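Local structure of intestinal fatty acid binding protein (1ICM) at the myristic acid site. The protein binds long-chain fatty acids such as myristate in an internal cavity and probably carries them through the cytosol of intestinal cells. Coordinates in Å, arbitrary orientation; residue numbers count along the deposited sequence, not the author numbering.

The myristic acid site. Residues 14, 17-18, 23, 49, 60, 62, 70, 72, 82, 106, 117. With MYR (myristic acid), chain B.
Myristic acid, itself poorly ordered, lies almost wholly buried, its carboxylate held deep inside the protein by Arg106 and Trp82. The Arg106 chain runs extended from CG to NE and meets the carboxylate end-on, one nitrogen to each oxygen. Arg106 NH2 makes the straighter bond and the salt bridge, 2.8 Å to MYR O1, in the guanidinium plane (166° at H); Arg106 NH1 reaches MYR O2, which is tilted 27° out of that plane, at 2.8 Å. MYR O2 takes a second hydrogen bond from the indole NE1 of Trp82 at 2.8 Å, bent to 125° at H. The two donors lie one over the other: Arg106 NH1 sits 3.3 Å above the Trp82 indole plane, near its rim, while Trp82 CD1 lies over the centre of the Phe62 ring. An alanine here in place of Arg106 would remove both N-H donors and the guanidinium's likely countercharge, and would probably weaken the protein's grip on the carboxylate. Along the tail, Tyr70 turns a face to the chain, with MYR C3 over its centre, and Tyr117 lays its ring against MYR C9. Leu72, poorly ordered, touches MYR C8 and C11 with its two methyls; Met18 SD meets the terminal MYR C14 at 3.8 Å, beside Ile23 CD1. The site lies inside the family's beta-barrel: strands 57-63, 77-85 and 101-109 supply the head-group end, and helix 14-21 caps the methyl end.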
# COMPACT_ATOMS: atom_id res chain seq x y z
N TYR A 14 -5.77 -11.27 2.46
CA TYR A 14 -4.57 -10.92 1.75
C TYR A 14 -4.01 -12.03 0.85
O TYR A 14 -3.47 -11.80 -0.25
CB TYR A 14 -3.59 -10.37 2.82
CG TYR A 14 -2.40 -9.67 2.22
CD1 TYR A 14 -2.56 -8.76 1.17
CD2 TYR A 14 -1.11 -9.89 2.68
CE1 TYR A 14 -1.49 -8.07 0.59
CE2 TYR A 14 -0.03 -9.20 2.13
CZ TYR A 14 -0.20 -8.29 1.08
OH TYR A 14 0.88 -7.60 0.56
N PHE A 17 -5.97 -12.17 -2.34
CA PHE A 17 -5.64 -11.01 -3.15
C PHE A 17 -4.32 -11.21 -3.87
O PHE A 17 -4.16 -10.92 -5.07
CB PHE A 17 -5.64 -9.73 -2.26
CG PHE A 17 -5.16 -8.52 -3.02
CD1 PHE A 17 -3.81 -8.21 -3.15
CD2 PHE A 17 -6.09 -7.69 -3.65
CE1 PHE A 17 -3.37 -7.09 -3.86
CE2 PHE A 17 -5.68 -6.58 -4.39
CZ PHE A 17 -4.33 -6.29 -4.51
N MET A 18 -3.32 -11.76 -3.13
CA MET A 18 -2.03 -11.99 -3.78
C MET A 18 -2.11 -13.06 -4.87
O MET A 18 -1.42 -12.97 -5.88
CB MET A 18 -0.98 -12.44 -2.74
CG MET A 18 -0.56 -11.25 -1.89
SD MET A 18 0.87 -11.60 -0.82
CE MET A 18 0.01 -12.37 0.56
N ILE A 23 0.82 -14.06 -7.58
CA ILE A 23 1.92 -14.47 -6.68
C ILE A 23 1.82 -15.94 -6.28
O ILE A 23 0.75 -16.42 -5.91
CB ILE A 23 2.08 -13.55 -5.48
CG1 ILE A 23 2.62 -12.19 -5.93
CG2 ILE A 23 3.03 -14.15 -4.44
CD1 ILE A 23 1.56 -11.11 -5.99
N VAL A 49 7.20 8.22 2.34
CA VAL A 49 6.85 6.97 3.00
C VAL A 49 8.07 6.07 2.96
O VAL A 49 8.59 5.70 1.91
CB VAL A 49 5.68 6.20 2.40
CG1 VAL A 49 5.33 4.98 3.24
CG2 VAL A 49 4.43 7.06 2.21
N VAL A 60 9.52 6.03 -0.68
CA VAL A 60 8.52 6.30 -1.70
C VAL A 60 8.18 7.77 -1.50
O VAL A 60 7.73 8.17 -0.42
CB VAL A 60 7.27 5.47 -1.55
CG1 VAL A 60 6.41 5.62 -2.80
CG2 VAL A 60 7.58 3.99 -1.33
N PHE A 62 5.92 11.05 -3.03
CA PHE A 62 4.90 11.48 -3.96
C PHE A 62 4.28 12.85 -3.63
O PHE A 62 4.24 13.26 -2.48
CB PHE A 62 3.79 10.44 -4.11
CG PHE A 62 3.06 10.06 -2.88
CD1 PHE A 62 1.94 10.79 -2.51
CD2 PHE A 62 3.45 8.97 -2.10
CE1 PHE A 62 1.21 10.41 -1.39
CE2 PHE A 62 2.73 8.57 -0.98
CZ PHE A 62 1.60 9.31 -0.62
N TYR A 70 5.62 3.17 -8.99
CA TYR A 70 6.00 2.42 -7.83
C TYR A 70 6.08 0.94 -8.18
O TYR A 70 5.23 0.42 -8.88
CB TYR A 70 4.93 2.63 -6.75
CG TYR A 70 5.03 1.69 -5.55
CD1 TYR A 70 5.92 1.93 -4.51
CD2 TYR A 70 4.18 0.59 -5.46
CE1 TYR A 70 5.99 1.08 -3.40
CE2 TYR A 70 4.24 -0.27 -4.37
CZ TYR A 70 5.15 -0.03 -3.33
OH TYR A 70 5.17 -0.90 -2.25
N LEU A 72 6.34 -3.18 -6.95
CA LEU A 72 6.13 -4.13 -5.88
C LEU A 72 7.45 -4.88 -5.66
O LEU A 72 8.34 -4.81 -6.49
CB LEU A 72 5.08 -5.18 -6.24
CG LEU A 72 3.76 -4.57 -6.64
CD1 LEU A 72 2.71 -5.68 -6.63
CD2 LEU A 72 3.47 -3.43 -5.66
N TRP A 82 -2.08 9.56 -5.85
CA TRP A 82 -2.81 9.56 -4.61
C TRP A 82 -3.45 10.96 -4.54
O TRP A 82 -2.83 11.99 -4.90
CB TRP A 82 -1.84 9.50 -3.39
CG TRP A 82 -1.27 8.16 -2.99
CD1 TRP A 82 0.01 7.75 -3.17
CD2 TRP A 82 -1.96 7.09 -2.32
NE1 TRP A 82 0.11 6.47 -2.68
CE2 TRP A 82 -1.05 6.04 -2.15
CE3 TRP A 82 -3.27 6.92 -1.85
CZ2 TRP A 82 -1.41 4.86 -1.49
CZ3 TRP A 82 -3.65 5.76 -1.21
CH2 TRP A 82 -2.71 4.74 -1.05
N ARG A 106 -6.26 4.66 2.10
CA ARG A 106 -5.65 4.74 3.42
C ARG A 106 -6.58 5.61 4.26
O ARG A 106 -6.93 6.72 3.88
CB ARG A 106 -4.32 5.46 3.42
CG ARG A 106 -3.19 4.54 2.98
CD ARG A 106 -1.87 5.29 2.97
NE ARG A 106 -0.77 4.36 2.74
CZ ARG A 106 0.29 4.57 1.98
NH1 ARG A 106 0.43 5.70 1.28
NH2 ARG A 106 1.21 3.61 1.88
N TYR A 117 -7.28 -2.53 -0.44
CA TYR A 117 -6.98 -2.62 -1.86
C TYR A 117 -8.11 -3.38 -2.60
O TYR A 117 -8.75 -4.29 -2.06
CB TYR A 117 -5.71 -3.47 -2.17
CG TYR A 117 -4.47 -3.30 -1.30
CD1 TYR A 117 -3.84 -2.05 -1.21
CD2 TYR A 117 -3.91 -4.37 -0.61
CE1 TYR A 117 -2.70 -1.87 -0.43
CE2 TYR A 117 -2.75 -4.21 0.16
CZ TYR A 117 -2.15 -2.95 0.26
OH TYR A 117 -1.02 -2.76 1.03
C1 MYR B . 2.74 4.28 -1.09
O1 MYR B . 3.25 3.80 -0.00
O2 MYR B . 1.95 5.18 -1.05
C2 MYR B . 3.22 3.62 -2.38
C3 MYR B . 2.13 2.93 -3.19
C4 MYR B . 1.46 1.76 -2.48
C5 MYR B . 0.42 1.02 -3.31
C6 MYR B . 0.09 -0.34 -2.69
C7 MYR B . -0.22 -1.46 -3.67
C8 MYR B . 0.48 -2.74 -3.25
C9 MYR B . -0.44 -3.95 -3.31
C10 MYR B . 0.01 -5.10 -2.43
C11 MYR B . 0.82 -6.11 -3.22
C12 MYR B . 1.60 -7.12 -2.41
C13 MYR B . 2.44 -7.99 -3.34
C14 MYR B . 3.10 -9.19 -2.69